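Local coordinates for protein DNA fragmentation factor subunit beta (Mus musculus, PDB 1V0D) that cuts chromosomal DNA during apoptosis as a caspase-activated nuclease, driving DNA fragmentation and chromatin condensation, at residues Leu220-Pro232 against His242-Phe256. Residues are numbered along the deposited sequence; the frame is centred on the assembly and turned at random.
Sequences LCTPEGWFSCQGP and HSINPYGNRESRILF. With ZN (zinc ion), chain B.
Phe227 to Cys229 pair with His242 to Ile244 as a short antiparallel ribbon: Phe227 N gives a hydrogen bond to Ile244 O (3.0 Å), Cys229 N another to His242 O (2.8 Å), and the return hydrogen bond from Ile244 N to Phe227 O is weak. Apolar contacts fill the Phe227 side. With CG anti to its carbonyl carbon (chi1 -61°), the Phe227 ring takes Phe256 CZ over one face and Cys221 CB over the other, while its CE1 meets Pro246 CG at 3.6 Å. The two phenyl planes meet obliquely, at 44°. Gly225 CA packs on the Tyr247 ring at CD1. On the other side of the ribbon Asn245 CB sits over the six-membered ring of Trp226, 3.7 Å from its centroid, a CH-pi contact, and Ser243 OG approaches Trp226 CZ3. With alanine at Trp226, Asn245 CB would probably lose its aromatic cover and a gap open beside Ser243. Metal bonds close the ribbon's end: Cys229 SG (2.4 Å) and His242 ND1 (2.2 Å) hold zinc with Cys238 and Cys307, while His242 NE2 hydrogen-bonds to Glu251 OE1 of the second subunit. Two strands clamped by a three-cysteine, one-histidine zinc site form a zinc-bound beta hairpin within the nuclease's His-Me finger family region.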
# COMPACT_ATOMS: atom_id res chain seq x y z
N LEU A 220 6.38 -8.78 17.48
CA LEU A 220 5.11 -8.07 17.48
C LEU A 220 4.03 -9.07 17.09
O LEU A 220 2.83 -8.76 17.09
CB LEU A 220 5.17 -6.92 16.47
CG LEU A 220 5.23 -5.47 16.99
CD1 LEU A 220 5.95 -5.39 18.33
CD2 LEU A 220 5.93 -4.60 15.94
N CYS A 221 4.46 -10.29 16.80
CA CYS A 221 3.54 -11.35 16.38
C CYS A 221 3.59 -12.57 17.30
O CYS A 221 4.46 -12.68 18.17
CB CYS A 221 3.89 -11.80 14.97
SG CYS A 221 5.62 -12.36 14.84
N THR A 222 2.64 -13.48 17.08
CA THR A 222 2.57 -14.72 17.83
C THR A 222 3.68 -15.57 17.24
O THR A 222 4.20 -15.25 16.16
CB THR A 222 1.26 -15.44 17.61
OG1 THR A 222 1.25 -15.99 16.29
CG2 THR A 222 0.11 -14.48 17.75
N PRO A 223 4.06 -16.66 17.92
CA PRO A 223 5.13 -17.49 17.37
C PRO A 223 4.76 -18.15 16.05
O PRO A 223 5.59 -18.78 15.41
CB PRO A 223 5.41 -18.48 18.49
CG PRO A 223 4.09 -18.60 19.17
CD PRO A 223 3.59 -17.19 19.21
N GLU A 224 3.50 -17.98 15.63
CA GLU A 224 3.03 -18.54 14.36
C GLU A 224 3.13 -17.49 13.25
O GLU A 224 2.94 -17.80 12.07
CB GLU A 224 1.58 -19.03 14.47
CG GLU A 224 1.39 -20.28 15.31
CD GLU A 224 1.78 -20.08 16.78
OE1 GLU A 224 1.22 -19.16 17.42
OE2 GLU A 224 2.64 -20.85 17.29
N GLY A 225 3.41 -16.25 13.63
CA GLY A 225 3.52 -15.19 12.64
C GLY A 225 2.30 -14.29 12.49
O GLY A 225 2.22 -13.53 11.53
N TRP A 226 1.36 -14.35 13.43
CA TRP A 226 0.16 -13.51 13.36
C TRP A 226 0.28 -12.11 13.99
O TRP A 226 0.54 -11.99 15.20
CB TRP A 226 -1.04 -14.22 14.00
CG TRP A 226 -1.65 -15.27 13.14
CD1 TRP A 226 -1.41 -16.62 13.18
CD2 TRP A 226 -2.58 -15.06 12.08
NE1 TRP A 226 -2.14 -17.26 12.21
CE2 TRP A 226 -2.87 -16.33 11.52
CE3 TRP A 226 -3.20 -13.93 11.54
CZ2 TRP A 226 -3.76 -16.49 10.45
CZ3 TRP A 226 -4.08 -14.09 10.48
CH2 TRP A 226 -4.36 -15.36 9.94
N PHE A 227 0.09 -11.07 13.19
CA PHE A 227 0.15 -9.69 13.68
C PHE A 227 -1.26 -9.12 13.79
O PHE A 227 -2.12 -9.41 12.97
CB PHE A 227 0.96 -8.80 12.73
CG PHE A 227 2.38 -9.22 12.56
CD1 PHE A 227 2.71 -10.30 11.74
CD2 PHE A 227 3.41 -8.51 13.19
CE1 PHE A 227 4.06 -10.67 11.55
CE2 PHE A 227 4.76 -8.87 13.00
CZ PHE A 227 5.08 -9.95 12.17
N SER A 228 -1.49 -8.31 14.82
CA SER A 228 -2.79 -7.70 15.03
C SER A 228 -2.68 -6.21 14.90
O SER A 228 -1.75 -5.59 15.43
CB SER A 228 -3.33 -8.02 16.42
OG SER A 228 -3.81 -9.35 16.49
N CYS A 229 -3.61 -5.61 14.18
CA CYS A 229 -3.58 -4.17 14.02
C CYS A 229 -3.75 -3.59 15.42
O CYS A 229 -4.59 -4.06 16.19
CB CYS A 229 -4.73 -3.71 13.12
SG CYS A 229 -4.73 -1.94 12.81
N GLN A 230 -2.96 -2.58 15.77
CA GLN A 230 -3.10 -1.98 17.08
C GLN A 230 -4.04 -0.78 17.01
O GLN A 230 -4.04 0.06 17.92
CB GLN A 230 -1.74 -1.54 17.60
CG GLN A 230 -0.68 -2.62 17.58
CD GLN A 230 0.60 -2.17 18.27
OE1 GLN A 230 1.71 -2.53 17.85
NE2 GLN A 230 0.44 -1.39 19.34
N GLY A 231 -4.82 -0.69 15.94
CA GLY A 231 -5.76 0.41 15.75
C GLY A 231 -5.08 1.75 15.51
O GLY A 231 -3.86 1.85 15.69
N PRO A 232 -5.81 2.79 15.11
CA PRO A 232 -5.13 4.07 14.89
C PRO A 232 -4.39 4.59 16.13
O PRO A 232 -4.60 4.10 17.24
CB PRO A 232 -6.25 4.99 14.41
CG PRO A 232 -7.48 4.37 14.99
CD PRO A 232 -7.25 2.90 14.81
N HIS A 242 -8.22 -6.09 12.51
CA HIS A 242 -7.36 -6.49 11.40
C HIS A 242 -6.22 -7.37 11.88
O HIS A 242 -5.61 -7.09 12.90
CB HIS A 242 -6.73 -5.26 10.76
CG HIS A 242 -7.71 -4.29 10.20
ND1 HIS A 242 -7.63 -2.93 10.44
CD2 HIS A 242 -8.74 -4.46 9.34
CE1 HIS A 242 -8.57 -2.31 9.75
NE2 HIS A 242 -9.26 -3.21 9.07
N SER A 243 -5.93 -8.44 11.14
CA SER A 243 -4.82 -9.30 11.47
C SER A 243 -4.17 -9.71 10.15
O SER A 243 -4.70 -9.43 9.08
CB SER A 243 -5.27 -10.54 12.26
OG SER A 243 -5.99 -11.46 11.47
N ILE A 244 -3.03 -10.37 10.22
CA ILE A 244 -2.36 -10.77 8.99
C ILE A 244 -1.18 -11.66 9.33
O ILE A 244 -0.48 -11.41 10.31
CB ILE A 244 -1.84 -9.53 8.22
CG1 ILE A 244 -1.28 -9.96 6.86
CG2 ILE A 244 -0.76 -8.82 9.05
CD1 ILE A 244 -0.81 -8.79 5.99
N ASN A 245 -0.98 -12.70 8.53
CA ASN A 245 0.14 -13.60 8.76
C ASN A 245 0.99 -13.63 7.51
O ASN A 245 0.82 -14.49 6.64
CB ASN A 245 -0.34 -15.01 9.12
CG ASN A 245 0.79 -15.90 9.62
OD1 ASN A 245 0.57 -16.78 10.47
ND2 ASN A 245 1.99 -15.70 9.10
N PRO A 246 1.93 -12.69 7.39
CA PRO A 246 2.81 -12.61 6.22
C PRO A 246 3.60 -13.88 5.95
O PRO A 246 4.17 -14.04 4.88
CB PRO A 246 3.72 -11.43 6.57
CG PRO A 246 3.82 -11.52 8.06
CD PRO A 246 2.39 -11.78 8.46
N TYR A 247 3.63 -14.80 6.91
CA TYR A 247 4.39 -16.03 6.74
C TYR A 247 3.73 -17.16 5.95
O TYR A 247 4.43 -18.10 5.54
CB TYR A 247 4.79 -16.63 8.09
CG TYR A 247 5.81 -15.84 8.85
CD1 TYR A 247 5.43 -14.78 9.68
CD2 TYR A 247 7.16 -16.17 8.79
CE1 TYR A 247 6.36 -14.08 10.43
CE2 TYR A 247 8.11 -15.47 9.53
CZ TYR A 247 7.69 -14.42 10.35
OH TYR A 247 8.60 -13.73 11.10
N GLY A 248 2.43 -17.10 5.71
CA GLY A 248 1.85 -18.23 5.01
C GLY A 248 1.35 -18.03 3.60
O GLY A 248 0.46 -18.77 3.17
N ASN A 249 1.92 -17.10 2.86
CA ASN A 249 1.40 -16.83 1.54
C ASN A 249 2.22 -15.72 0.90
O ASN A 249 2.63 -14.78 1.58
CB ASN A 249 -0.05 -16.40 1.74
CG ASN A 249 -0.77 -16.11 0.48
OD1 ASN A 249 -0.34 -15.29 -0.33
ND2 ASN A 249 -1.92 -16.77 0.30
N ARG A 250 2.48 -15.82 -0.40
CA ARG A 250 3.25 -14.81 -1.11
C ARG A 250 2.52 -13.47 -1.10
O ARG A 250 3.09 -12.44 -0.77
CB ARG A 250 3.51 -15.23 -2.55
CG ARG A 250 4.09 -14.11 -3.37
CD ARG A 250 4.30 -14.48 -4.82
NE ARG A 250 4.78 -13.30 -5.54
CZ ARG A 250 4.00 -12.46 -6.20
NH1 ARG A 250 2.68 -12.66 -6.27
NH2 ARG A 250 4.53 -11.37 -6.76
N GLU A 251 1.25 -13.50 -1.49
CA GLU A 251 0.44 -12.29 -1.53
C GLU A 251 0.35 -11.69 -0.13
O GLU A 251 0.28 -10.47 0.03
CB GLU A 251 -0.95 -12.62 -2.05
CG GLU A 251 -1.86 -11.42 -2.18
CD GLU A 251 -3.09 -11.73 -3.01
OE1 GLU A 251 -2.93 -12.16 -4.18
OE2 GLU A 251 -4.22 -11.56 -2.48
N SER A 252 0.35 -12.56 0.87
CA SER A 252 0.28 -12.14 2.26
C SER A 252 1.55 -11.39 2.63
O SER A 252 1.52 -10.37 3.31
CB SER A 252 0.10 -13.37 3.13
OG SER A 252 0.02 -13.03 4.50
N ARG A 253 2.69 -11.89 2.17
CA ARG A 253 3.97 -11.26 2.43
C ARG A 253 4.03 -9.84 1.85
O ARG A 253 4.64 -8.94 2.43
CB ARG A 253 5.07 -12.11 1.79
CG ARG A 253 6.49 -11.64 2.03
CD ARG A 253 7.40 -12.21 0.96
NE ARG A 253 7.27 -11.42 -0.27
CZ ARG A 253 7.56 -11.88 -1.48
NH1 ARG A 253 7.99 -13.12 -1.62
NH2 ARG A 253 7.44 -11.09 -2.54
N ILE A 254 3.40 -9.66 0.70
CA ILE A 254 3.38 -8.38 -0.00
C ILE A 254 2.40 -7.38 0.61
O ILE A 254 2.68 -6.18 0.68
CB ILE A 254 3.01 -8.60 -1.50
CG1 ILE A 254 4.14 -9.37 -2.18
CG2 ILE A 254 2.76 -7.26 -2.20
CD1 ILE A 254 3.79 -9.84 -3.56
N LEU A 255 1.24 -7.87 1.05
CA LEU A 255 0.25 -7.00 1.67
C LEU A 255 0.83 -6.40 2.94
O LEU A 255 0.55 -5.25 3.29
CB LEU A 255 -1.03 -7.78 1.98
CG LEU A 255 -1.88 -8.10 0.75
CD1 LEU A 255 -2.95 -9.11 1.12
CD2 LEU A 255 -2.52 -6.83 0.20
N PHE A 256 1.67 -7.16 3.63
CA PHE A 256 2.29 -6.69 4.85
C PHE A 256 3.08 -5.41 4.54
O PHE A 256 3.47 -4.66 5.44
CB PHE A 256 3.19 -7.78 5.41
CG PHE A 256 3.55 -7.58 6.86
CD1 PHE A 256 2.56 -7.47 7.82
CD2 PHE A 256 4.88 -7.50 7.25
CE1 PHE A 256 2.90 -7.27 9.14
CE2 PHE A 256 5.22 -7.30 8.58
CZ PHE A 256 4.23 -7.18 9.52
ZN ZN B . -7.02 -1.76 12.23